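Local coordinates for protein lipoxygenase (Cyanothece sp., PDB 5EK8) that probably adds molecular oxygen to polyunsaturated fatty acids as a 9R-lipoxygenase, using a non-heme iron held by the helical domain, at residues 282-287 and 312-317; 276-281 and 290-295; 343-348 and 589-594. All blocks are in the same frame, centred on the assembly; numbering follows the deposited sequence.

Contact 1: residues 282-287 and 312-317; sequences YEKDTE and QSRYPD. With NA (sodium ion), chain C.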
loop_
_atom_site.group_PDB
_atom_site.type_symbol
_atom_site.label_atom_id
_atom_site.label_comp_id
_atom_site.label_asym_id
_atom_site.label_seq_id
_atom_site.Cartn_x
_atom_site.Cartn_y
_atom_site.Cartn_z
ATOM N N TYR A 282 -9.630 -3.936 -21.962
ATOM C CA TYR A 282 -10.483 -3.882 -20.774
ATOM C C TYR A 282 -11.962 -3.639 -21.050
ATOM O O TYR A 282 -12.339 -3.037 -22.058
ATOM C CB TYR A 282 -9.949 -2.810 -19.827
ATOM C CG TYR A 282 -8.457 -2.926 -19.647
ATOM C CD1 TYR A 282 -7.910 -3.984 -18.933
ATOM C CD2 TYR A 282 -7.591 -2.001 -20.215
ATOM C CE1 TYR A 282 -6.543 -4.116 -18.776
ATOM C CE2 TYR A 282 -6.215 -2.118 -20.058
ATOM C CZ TYR A 282 -5.699 -3.182 -19.340
ATOM O OH TYR A 282 -4.338 -3.312 -19.180
ATOM N N GLU A 283 -12.793 -4.134 -20.140
ATOM C CA GLU A 283 -14.236 -4.001 -20.256
ATOM C C GLU A 283 -14.722 -2.635 -19.763
ATOM O O GLU A 283 -14.538 -2.280 -18.598
ATOM C CB GLU A 283 -14.930 -5.119 -19.479
ATOM C CG GLU A 283 -16.413 -5.232 -19.753
ATOM C CD GLU A 283 -17.102 -6.216 -18.831
ATOM O OE1 GLU A 283 -16.463 -6.673 -17.859
ATOM O OE2 GLU A 283 -18.286 -6.531 -19.078
ATOM N N LYS A 284 -15.335 -1.874 -20.663
ATOM C CA LYS A 284 -15.922 -0.586 -20.323
ATOM C C LYS A 284 -17.242 -0.804 -19.601
ATOM O O LYS A 284 -17.979 -1.733 -19.938
ATOM C CB LYS A 284 -16.141 0.260 -21.583
ATOM C CG LYS A 284 -16.518 1.700 -21.301
ATOM C CD LYS A 284 -16.568 2.538 -22.568
ATOM C CE LYS A 284 -17.781 2.201 -23.408
ATOM N NZ LYS A 284 -19.053 2.430 -22.682
ATOM N N ASP A 285 -17.544 0.039 -18.612
ATOM C CA ASP A 285 -18.862 0.003 -17.984
ATOM C C ASP A 285 -19.849 0.713 -18.899
ATOM O O ASP A 285 -19.462 1.257 -19.931
ATOM C CB ASP A 285 -18.852 0.620 -16.567
ATOM C CG ASP A 285 -18.549 2.126 -16.551
ATOM O OD1 ASP A 285 -17.586 2.522 -15.858
ATOM O OD2 ASP A 285 -19.283 2.920 -17.179
ATOM N N THR A 286 -21.124 0.705 -18.531
ATOM C CA THR A 286 -22.152 1.262 -19.403
ATOM C C THR A 286 -22.291 2.784 -19.300
ATOM O O THR A 286 -22.813 3.420 -20.215
ATOM C CB THR A 286 -23.521 0.633 -19.110
ATOM O OG1 THR A 286 -23.873 0.877 -17.743
ATOM C CG2 THR A 286 -23.479 -0.865 -19.364
ATOM N N GLU A 287 -21.826 3.368 -18.200
ATOM C CA GLU A 287 -22.040 4.794 -17.956
ATOM C C GLU A 287 -20.991 5.686 -18.626
ATOM O O GLU A 287 -21.330 6.635 -19.334
ATOM C CB GLU A 287 -22.065 5.086 -16.450
ATOM C CG GLU A 287 -23.103 4.303 -15.655
ATOM C CD GLU A 287 -22.552 3.006 -15.075
ATOM O OE1 GLU A 287 -21.457 3.034 -14.467
ATOM O OE2 GLU A 287 -23.214 1.957 -15.228
ATOM N N GLN A 312 -8.761 8.308 -29.450
ATOM C CA GLN A 312 -9.569 7.327 -30.157
ATOM C C GLN A 312 -10.534 6.662 -29.184
ATOM O O GLN A 312 -10.117 5.937 -28.286
ATOM C CB GLN A 312 -8.678 6.294 -30.844
ATOM C CG GLN A 312 -9.427 5.408 -31.800
ATOM C CD GLN A 312 -8.523 4.484 -32.568
ATOM O OE1 GLN A 312 -8.788 4.185 -33.726
ATOM N NE2 GLN A 312 -7.443 4.030 -31.934
ATOM N N SER A 313 -11.825 6.910 -29.362
ATOM C CA SER A 313 -12.800 6.548 -28.338
ATOM C C SER A 313 -13.638 5.322 -28.685
ATOM O O SER A 313 -13.933 5.053 -29.850
ATOM C CB SER A 313 -13.726 7.736 -28.060
ATOM O OG SER A 313 -12.979 8.884 -27.699
ATOM N N ARG A 314 -14.011 4.581 -27.648
ATOM C CA ARG A 314 -14.999 3.523 -27.756
ATOM C C ARG A 314 -16.356 4.120 -28.080
ATOM O O ARG A 314 -16.684 5.208 -27.604
ATOM C CB ARG A 314 -15.082 2.732 -26.451
ATOM C CG ARG A 314 -13.756 2.154 -26.004
ATOM C CD ARG A 314 -13.557 0.752 -26.545
ATOM N NE ARG A 314 -14.107 -0.250 -25.644
ATOM C CZ ARG A 314 -13.379 -0.979 -24.809
ATOM N NH1 ARG A 314 -12.057 -0.832 -24.774
ATOM N NH2 ARG A 314 -13.977 -1.862 -24.020
ATOM N N TYR A 315 -17.142 3.422 -28.894
ATOM C CA TYR A 315 -18.557 3.748 -29.008
ATOM C C TYR A 315 -19.169 3.478 -27.641
ATOM O O TYR A 315 -18.606 2.710 -26.857
ATOM C CB TYR A 315 -19.246 2.917 -30.096
ATOM C CG TYR A 315 -18.791 3.235 -31.503
ATOM C CD1 TYR A 315 -19.460 4.176 -32.277
ATOM C CD2 TYR A 315 -17.692 2.590 -32.062
ATOM C CE1 TYR A 315 -19.045 4.472 -33.564
ATOM C CE2 TYR A 315 -17.270 2.879 -33.351
ATOM C CZ TYR A 315 -17.950 3.820 -34.096
ATOM O OH TYR A 315 -17.536 4.114 -35.376
ATOM N N PRO A 316 -20.305 4.122 -27.332
ATOM C CA PRO A 316 -20.970 3.791 -26.068
ATOM C C PRO A 316 -21.294 2.301 -25.985
ATOM O O PRO A 316 -21.235 1.718 -24.901
ATOM C CB PRO A 316 -22.245 4.637 -26.108
ATOM C CG PRO A 316 -21.897 5.787 -26.988
ATOM C CD PRO A 316 -20.962 5.242 -28.029
ATOM N N ASP A 317 -21.608 1.707 -27.135
ATOM C CA ASP A 317 -21.842 0.267 -27.271
ATOM C C ASP A 317 -20.631 -0.604 -26.933
ATOM O O ASP A 317 -20.773 -1.658 -26.315
ATOM C CB ASP A 317 -22.285 -0.060 -28.700
ATOM C CG ASP A 317 -23.782 -0.001 -28.876
ATOM O OD1 ASP A 317 -24.236 0.146 -30.032
ATOM O OD2 ASP A 317 -24.505 -0.102 -27.861
HETATM NA NA NA C . -17.345 1.723 -13.456
#
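Arg314 and Tyr282 meet through a nearly straight hydrogen bond: NH2 of Arg314 donates to O of Tyr282 over 2.8 Å, with an N-H...O angle of 166°. The carbonyl oxygen lies at the edge of the guanidinium and in its plane. Arg314 gets there by a folded route, its chain bent at chi2 (-91°) and chi3, and its guanidinium grips further backbone oxygens: NE donates to Ser318 and NH1 to Trp279.

Lys284 reaches the other way. Its side chain and that of Arg314 slide past each other in opposite directions, CD of Lys284 lying 4.2 Å from CB of Arg314. CG of Lys284 stands anti to the backbone N (chi1 -170°); the chain then bends at chi3, which places CE 3.6 Å from Tyr315 O, and at chi4, which places NZ 3.2 Å from Pro316 O. This last bond reaches the oxygen from outside the carbonyl plane. The same NZ donates to O of its neighbour Asp285 at 3.0 Å, and to O of His288, so three carbonyl oxygens accept from NZ, which would be expected to stabilise its charge. No acidic side chain takes part across the contact; both cations are met by main-chain oxygens.

The contact thus ties the loop between strands 272-277 and 291-300 to the end of strand 303-313 of the antiparallel sheet and the turn that follows it. The loop's next residue, Asp285, turns to the sodium ion, with OD1 2.5 Å from the metal, and supplies the only side-chain oxygen among its four protein ligands, the others being backbone oxygens of Val414, Gly417 and Leu419.

Contact 2: residues 276-281 and 290-295; sequences SFIWDN and LHNVEA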
loop_
_atom_site.group_PDB
_atom_site.type_symbol
_atom_site.label_atom_id
_atom_site.label_comp_id
_atom_site.label_asym_id
_atom_site.label_seq_id
_atom_site.Cartn_x
_atom_site.Cartn_y
_atom_site.Cartn_z
ATOM N N SER A 276 1.222 6.844 -23.750
ATOM C CA SER A 276 0.089 6.137 -24.320
ATOM C C SER A 276 -0.791 5.526 -23.247
ATOM O O SER A 276 -0.310 4.840 -22.343
ATOM C CB SER A 276 0.568 5.033 -25.269
ATOM O OG SER A 276 1.437 5.539 -26.268
ATOM N N PHE A 277 -2.087 5.772 -23.364
ATOM C CA PHE A 277 -3.062 5.046 -22.576
ATOM C C PHE A 277 -4.071 4.394 -23.513
ATOM O O PHE A 277 -4.898 5.075 -24.125
ATOM C CB PHE A 277 -3.749 5.969 -21.573
ATOM C CG PHE A 277 -2.817 6.518 -20.528
ATOM C CD1 PHE A 277 -2.169 5.667 -19.644
ATOM C CD2 PHE A 277 -2.590 7.884 -20.427
ATOM C CE1 PHE A 277 -1.310 6.162 -18.688
ATOM C CE2 PHE A 277 -1.732 8.388 -19.471
ATOM C CZ PHE A 277 -1.092 7.527 -18.597
ATOM N N ILE A 278 -3.974 3.072 -23.629
ATOM C CA ILE A 278 -4.852 2.289 -24.493
ATOM C C ILE A 278 -5.609 1.241 -23.681
ATOM O O ILE A 278 -5.014 0.480 -22.919
ATOM C CB ILE A 278 -4.068 1.595 -25.630
ATOM C CG1 ILE A 278 -3.666 2.610 -26.702
ATOM C CG2 ILE A 278 -4.900 0.497 -26.256
ATOM C CD1 ILE A 278 -2.291 3.192 -26.506
ATOM N N TRP A 279 -6.924 1.205 -23.859
ATOM C CA TRP A 279 -7.792 0.398 -23.011
ATOM C C TRP A 279 -8.466 -0.735 -23.778
ATOM O O TRP A 279 -9.451 -1.308 -23.307
ATOM C CB TRP A 279 -8.853 1.289 -22.353
ATOM C CG TRP A 279 -8.282 2.552 -21.788
ATOM C CD1 TRP A 279 -8.095 3.737 -22.446
ATOM C CD2 TRP A 279 -7.808 2.757 -20.452
ATOM N NE1 TRP A 279 -7.534 4.667 -21.600
ATOM C CE2 TRP A 279 -7.349 4.089 -20.370
ATOM C CE3 TRP A 279 -7.727 1.944 -19.316
ATOM C CZ2 TRP A 279 -6.819 4.626 -19.199
ATOM C CZ3 TRP A 279 -7.196 2.480 -18.153
ATOM C CH2 TRP A 279 -6.753 3.808 -18.104
ATOM N N ASP A 280 -7.928 -1.063 -24.950
ATOM C CA ASP A 280 -8.507 -2.110 -25.796
ATOM C C ASP A 280 -8.638 -3.448 -25.064
ATOM O O ASP A 280 -9.478 -4.281 -25.413
ATOM C CB ASP A 280 -7.674 -2.297 -27.063
ATOM C CG ASP A 280 -7.667 -1.067 -27.943
ATOM O OD1 ASP A 280 -6.709 -0.896 -28.725
ATOM O OD2 ASP A 280 -8.618 -0.265 -27.845
ATOM N N ASN A 281 -7.814 -3.627 -24.035
ATOM C CA ASN A 281 -7.771 -4.859 -23.254
ATOM C C ASN A 281 -8.879 -5.006 -22.206
ATOM O O ASN A 281 -9.046 -6.076 -21.620
ATOM C CB ASN A 281 -6.422 -4.958 -22.546
ATOM C CG ASN A 281 -5.699 -6.242 -22.849
ATOM O OD1 ASN A 281 -5.855 -6.824 -23.924
ATOM N ND2 ASN A 281 -4.897 -6.697 -21.898
ATOM N N LEU A 290 -14.666 5.724 -22.803
ATOM C CA LEU A 290 -13.291 5.229 -22.748
ATOM C C LEU A 290 -12.472 5.831 -23.878
ATOM O O LEU A 290 -12.905 5.830 -25.031
ATOM C CB LEU A 290 -13.253 3.705 -22.843
ATOM C CG LEU A 290 -12.743 2.908 -21.644
ATOM C CD1 LEU A 290 -12.494 1.464 -22.053
ATOM C CD2 LEU A 290 -11.488 3.537 -21.070
ATOM N N HIS A 291 -11.286 6.338 -23.556
ATOM C CA HIS A 291 -10.459 6.980 -24.572
ATOM C C HIS A 291 -9.035 6.435 -24.636
ATOM O O HIS A 291 -8.271 6.523 -23.672
ATOM C CB HIS A 291 -10.412 8.490 -24.336
ATOM C CG HIS A 291 -11.762 9.124 -24.213
ATOM N ND1 HIS A 291 -12.560 9.394 -25.305
ATOM C CD2 HIS A 291 -12.457 9.538 -23.127
ATOM C CE1 HIS A 291 -13.689 9.945 -24.895
ATOM N NE2 HIS A 291 -13.654 10.039 -23.578
ATOM N N ASN A 292 -8.689 5.865 -25.783
ATOM C CA ASN A 292 -7.298 5.596 -26.093
ATOM C C ASN A 292 -6.628 6.923 -26.412
ATOM O O ASN A 292 -6.760 7.442 -27.521
ATOM C CB ASN A 292 -7.161 4.620 -27.265
ATOM C CG ASN A 292 -7.673 3.231 -26.937
ATOM O OD1 ASN A 292 -7.776 2.846 -25.773
ATOM N ND2 ASN A 292 -7.993 2.469 -27.969
ATOM N N VAL A 293 -5.936 7.489 -25.430
ATOM C CA VAL A 293 -5.334 8.804 -25.613
ATOM C C VAL A 293 -3.818 8.728 -25.610
ATOM O O VAL A 293 -3.211 8.041 -24.786
ATOM C CB VAL A 293 -5.792 9.808 -24.533
ATOM C CG1 VAL A 293 -7.245 10.146 -24.724
ATOM C CG2 VAL A 293 -5.560 9.257 -23.140
ATOM N N GLU A 294 -3.207 9.431 -26.553
ATOM C CA GLU A 294 -1.759 9.454 -26.637
ATOM C C GLU A 294 -1.278 10.892 -26.728
ATOM O O GLU A 294 -1.697 11.640 -27.609
ATOM C CB GLU A 294 -1.279 8.631 -27.834
ATOM C CG GLU A 294 -1.774 7.190 -27.802
ATOM C CD GLU A 294 -1.093 6.301 -28.825
ATOM O OE1 GLU A 294 -1.613 6.191 -29.960
ATOM O OE2 GLU A 294 -0.042 5.709 -28.487
ATOM N N ALA A 295 -0.413 11.286 -25.801
ATOM C CA ALA A 295 0.090 12.655 -25.788
ATOM C C ALA A 295 1.524 12.688 -26.272
ATOM O O ALA A 295 2.354 11.925 -25.810
ATOM C CB ALA A 295 -0.016 13.263 -24.398
#
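Trp279 lies with one indole face against Leu290, whose CD2 stands 3.7 Å from the centroid of the five-membered ring in a CH-pi contact. The methyl is nearly over the ring, and the two side chains cross at about a right angle. At the edge of the same ring, in its plane, NE1 makes a weak hydrogen bond to O of His291, so the indole is touched on a face and at its rim by consecutive residues.

Asn292 runs past the tryptophan in the opposite direction, its amide plane only 15° from that of the ring. CG of Asn292 is anti to its carbonyl carbon, and from there both ends of the amide are used. OD1 accepts from the backbone N of Trp279 at 2.7 Å, in a nearly straight bond (169°), while ND2 donates to OD2 of Asp280 at 2.8 Å. That carboxylate is turned 75° from the amide and is met on its syn side, somewhat out of its plane. Ile278 crosses Asn292 at about a right angle, CG2 lying 3.7 Å from OD1.

Farther along, the backbones pair as antiparallel strands. Phe277 and Val293 form a hydrogen-bonded pair, with Phe277 N 2.9 Å from Val293 O; the return bond is weak. In the adjoining non-hydrogen-bonded pair, OG of Ser276 donates to the anti lone pair of Glu294 OE2 at 2.7 Å. Lys274 and Arg328 form salt bridges with this carboxylate.

Strand 291-300 is flanked in the antiparallel sheet by strands 272-277 and 303-313, and helix 337-377 packs on the face carrying Phe277 and Val293, through residues that include Ile345, Ala349 and Asp353.

Contact 3: residues 343-348 and 589-594; sequences KRIFRT and LALRNG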
loop_
_atom_site.group_PDB
_atom_site.type_symbol
_atom_site.label_atom_id
_atom_site.label_comp_id
_atom_site.label_asym_id
_atom_site.label_seq_id
_atom_site.Cartn_x
_atom_site.Cartn_y
_atom_site.Cartn_z
ATOM N N LYS A 343 -6.785 17.872 -23.502
ATOM C CA LYS A 343 -5.898 17.862 -22.340
ATOM C C LYS A 343 -6.617 17.340 -21.097
ATOM O O LYS A 343 -6.042 16.594 -20.295
ATOM C CB LYS A 343 -5.331 19.260 -22.079
ATOM C CG LYS A 343 -4.099 19.588 -22.905
ATOM C CD LYS A 343 -3.546 20.962 -22.563
ATOM C CE LYS A 343 -4.543 22.060 -22.899
ATOM N NZ LYS A 343 -3.936 23.420 -22.808
ATOM N N ARG A 344 -7.880 17.722 -20.943
ATOM C CA ARG A 344 -8.656 17.222 -19.812
ATOM C C ARG A 344 -8.876 15.704 -19.908
ATOM O O ARG A 344 -8.735 14.977 -18.912
ATOM C CB ARG A 344 -9.999 17.945 -19.721
ATOM C CG ARG A 344 -10.845 17.522 -18.531
ATOM C CD ARG A 344 -12.148 18.283 -18.518
ATOM N NE ARG A 344 -13.099 17.763 -17.543
ATOM C CZ ARG A 344 -14.405 18.002 -17.595
ATOM N NH1 ARG A 344 -14.902 18.739 -18.581
ATOM N NH2 ARG A 344 -15.215 17.501 -16.671
ATOM N N ILE A 345 -9.225 15.232 -21.107
ATOM C CA ILE A 345 -9.431 13.801 -21.337
ATOM C C ILE A 345 -8.173 12.997 -20.993
ATOM O O ILE A 345 -8.237 11.988 -20.270
ATOM C CB ILE A 345 -9.839 13.514 -22.795
ATOM C CG1 ILE A 345 -11.256 14.026 -23.057
ATOM C CG2 ILE A 345 -9.777 12.023 -23.077
ATOM C CD1 ILE A 345 -11.794 13.674 -24.421
ATOM N N PHE A 346 -7.030 13.458 -21.499
ATOM C CA PHE A 346 -5.755 12.863 -21.128
ATOM C C PHE A 346 -5.594 12.835 -19.618
ATOM O O PHE A 346 -5.209 11.810 -19.056
ATOM C CB PHE A 346 -4.583 13.621 -21.744
ATOM C CG PHE A 346 -3.246 13.007 -21.432
ATOM C CD1 PHE A 346 -2.730 12.004 -22.236
ATOM C CD2 PHE A 346 -2.514 13.418 -20.332
ATOM C CE1 PHE A 346 -1.504 11.427 -21.949
ATOM C CE2 PHE A 346 -1.290 12.846 -20.042
ATOM C CZ PHE A 346 -0.783 11.852 -20.854
ATOM N N ARG A 347 -5.880 13.964 -18.969
ATOM C CA ARG A 347 -5.754 14.059 -17.515
ATOM C C ARG A 347 -6.558 12.983 -16.792
ATOM O O ARG A 347 -6.094 12.402 -15.810
ATOM C CB ARG A 347 -6.196 15.435 -17.020
ATOM C CG ARG A 347 -5.103 16.472 -17.015
ATOM C CD ARG A 347 -5.495 17.642 -16.136
ATOM N NE ARG A 347 -6.675 18.353 -16.627
ATOM C CZ ARG A 347 -6.637 19.316 -17.543
ATOM N NH1 ARG A 347 -5.476 19.684 -18.072
ATOM N NH2 ARG A 347 -7.758 19.907 -17.932
ATOM N N THR A 348 -7.763 12.721 -17.283
ATOM C CA THR A 348 -8.639 11.748 -16.643
ATOM C C THR A 348 -8.135 10.325 -16.864
ATOM O O THR A 348 -8.162 9.492 -15.945
ATOM C CB THR A 348 -10.078 11.859 -17.162
ATOM O OG1 THR A 348 -10.080 11.714 -18.588
ATOM C CG2 THR A 348 -10.673 13.207 -16.790
ATOM N N LEU A 589 -12.078 10.620 -12.553
ATOM C CA LEU A 589 -11.667 9.262 -12.889
ATOM C C LEU A 589 -12.295 8.808 -14.199
ATOM O O LEU A 589 -11.934 7.757 -14.735
ATOM C CB LEU A 589 -12.029 8.298 -11.758
ATOM C CG LEU A 589 -11.243 8.507 -10.461
ATOM C CD1 LEU A 589 -11.818 7.666 -9.328
ATOM C CD2 LEU A 589 -9.780 8.174 -10.674
ATOM N N ALA A 590 -13.217 9.616 -14.720
ATOM C CA ALA A 590 -13.884 9.326 -15.986
ATOM C C ALA A 590 -14.711 10.510 -16.478
ATOM O O ALA A 590 -14.945 11.466 -15.740
ATOM C CB ALA A 590 -14.772 8.094 -15.849
ATOM N N LEU A 591 -15.151 10.433 -17.731
ATOM C CA LEU A 591 -16.058 11.425 -18.302
ATOM C C LEU A 591 -17.255 10.727 -18.947
ATOM O O LEU A 591 -17.261 9.502 -19.100
ATOM C CB LEU A 591 -15.332 12.301 -19.324
ATOM C CG LEU A 591 -14.150 13.138 -18.817
ATOM C CD1 LEU A 591 -13.555 13.974 -19.939
ATOM C CD2 LEU A 591 -14.561 14.030 -17.660
ATOM N N ARG A 592 -18.269 11.498 -19.328
ATOM C CA ARG A 592 -19.509 10.917 -19.836
ATOM C C ARG A 592 -20.023 11.603 -21.100
ATOM O O ARG A 592 -19.570 12.686 -21.463
ATOM C CB ARG A 592 -20.598 10.967 -18.755
ATOM C CG ARG A 592 -20.213 10.285 -17.451
ATOM C CD ARG A 592 -21.373 10.188 -16.464
ATOM N NE ARG A 592 -21.798 11.482 -15.940
ATOM C CZ ARG A 592 -22.972 12.043 -16.213
ATOM N NH1 ARG A 592 -23.834 11.415 -17.002
ATOM N NH2 ARG A 592 -23.291 13.223 -15.694
ATOM N N ASN A 593 -20.967 10.939 -21.764
ATOM C CA ASN A 593 -21.750 11.503 -22.865
ATOM C C ASN A 593 -20.957 12.180 -23.980
ATOM O O ASN A 593 -21.402 13.173 -24.550
ATOM C CB ASN A 593 -22.764 12.494 -22.302
ATOM C CG ASN A 593 -23.760 11.837 -21.369
ATOM O OD1 ASN A 593 -23.978 12.299 -20.249
ATOM N ND2 ASN A 593 -24.367 10.748 -21.825
ATOM N N GLY A 594 -19.792 11.627 -24.302
ATOM C CA GLY A 594 -18.984 12.138 -25.395
ATOM C C GLY A 594 -17.689 12.750 -24.912
ATOM O O GLY A 594 -16.741 12.898 -25.685
#
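Arg344 opens the contact by laying its guanidinium over Leu591, whose methyl CD2 sits above one face, 3.7 Å from NH2. The arginine chain is extended from CG to NE, with CG anti to the backbone N (chi1 -178°), and the two side chains meet obliquely. One residue on, Ile345 meets the other branch of the leucine: its CG1 is 3.9 Å from Leu591 CD1.

A helical turn beyond Arg344, Thr348 offers its methyl, CG2 lying 4.0 Å from Leu591 CG, and these side chains cross at about a right angle. OG1 of Thr348 stands between the backbone N and the carbonyl carbon (chi1 56°), turned back onto its own helix, where it donates to O of Ile345, while the methyl CG2 faces the leucine. Leu591 thus touches Arg344, Ile345 and Thr348 at once, and no hydrogen bond joins the two segments.

Around this packing, the loop 589-594 is held by Asp289, whose backbone pairs with that of Leu591 and whose OD2 accepts from Gly594 N. Through Leu591, the loop between helices 577-581 and 608-623 covers helix 337-377, while Ile345 also touches strands 291-300 and 303-313.

Overall arrangement
The three contacts lie on the same side of the chain's centre, with contacts 1 and 2 about 11 Å apart between centres, contacts 2 and 3 also about 11 Å, and contacts 1 and 3 about 13 Å. Contacts 1 and 2 interleave along the sequence and share a sheet: strands 291-300 and 303-313 are neighbours, joined by Gln312 O to Asn292 N and probably by Ser313 OG to His291 ND1. Contact 3 follows later in the chain, and its helix 337-377 packs on that sheet through Ile345 and Phe346. The same helix carries the iron ligands His359 and His364, so the sheet of contacts 1 and 2 packs against the helix that, farther along, carries two iron ligands.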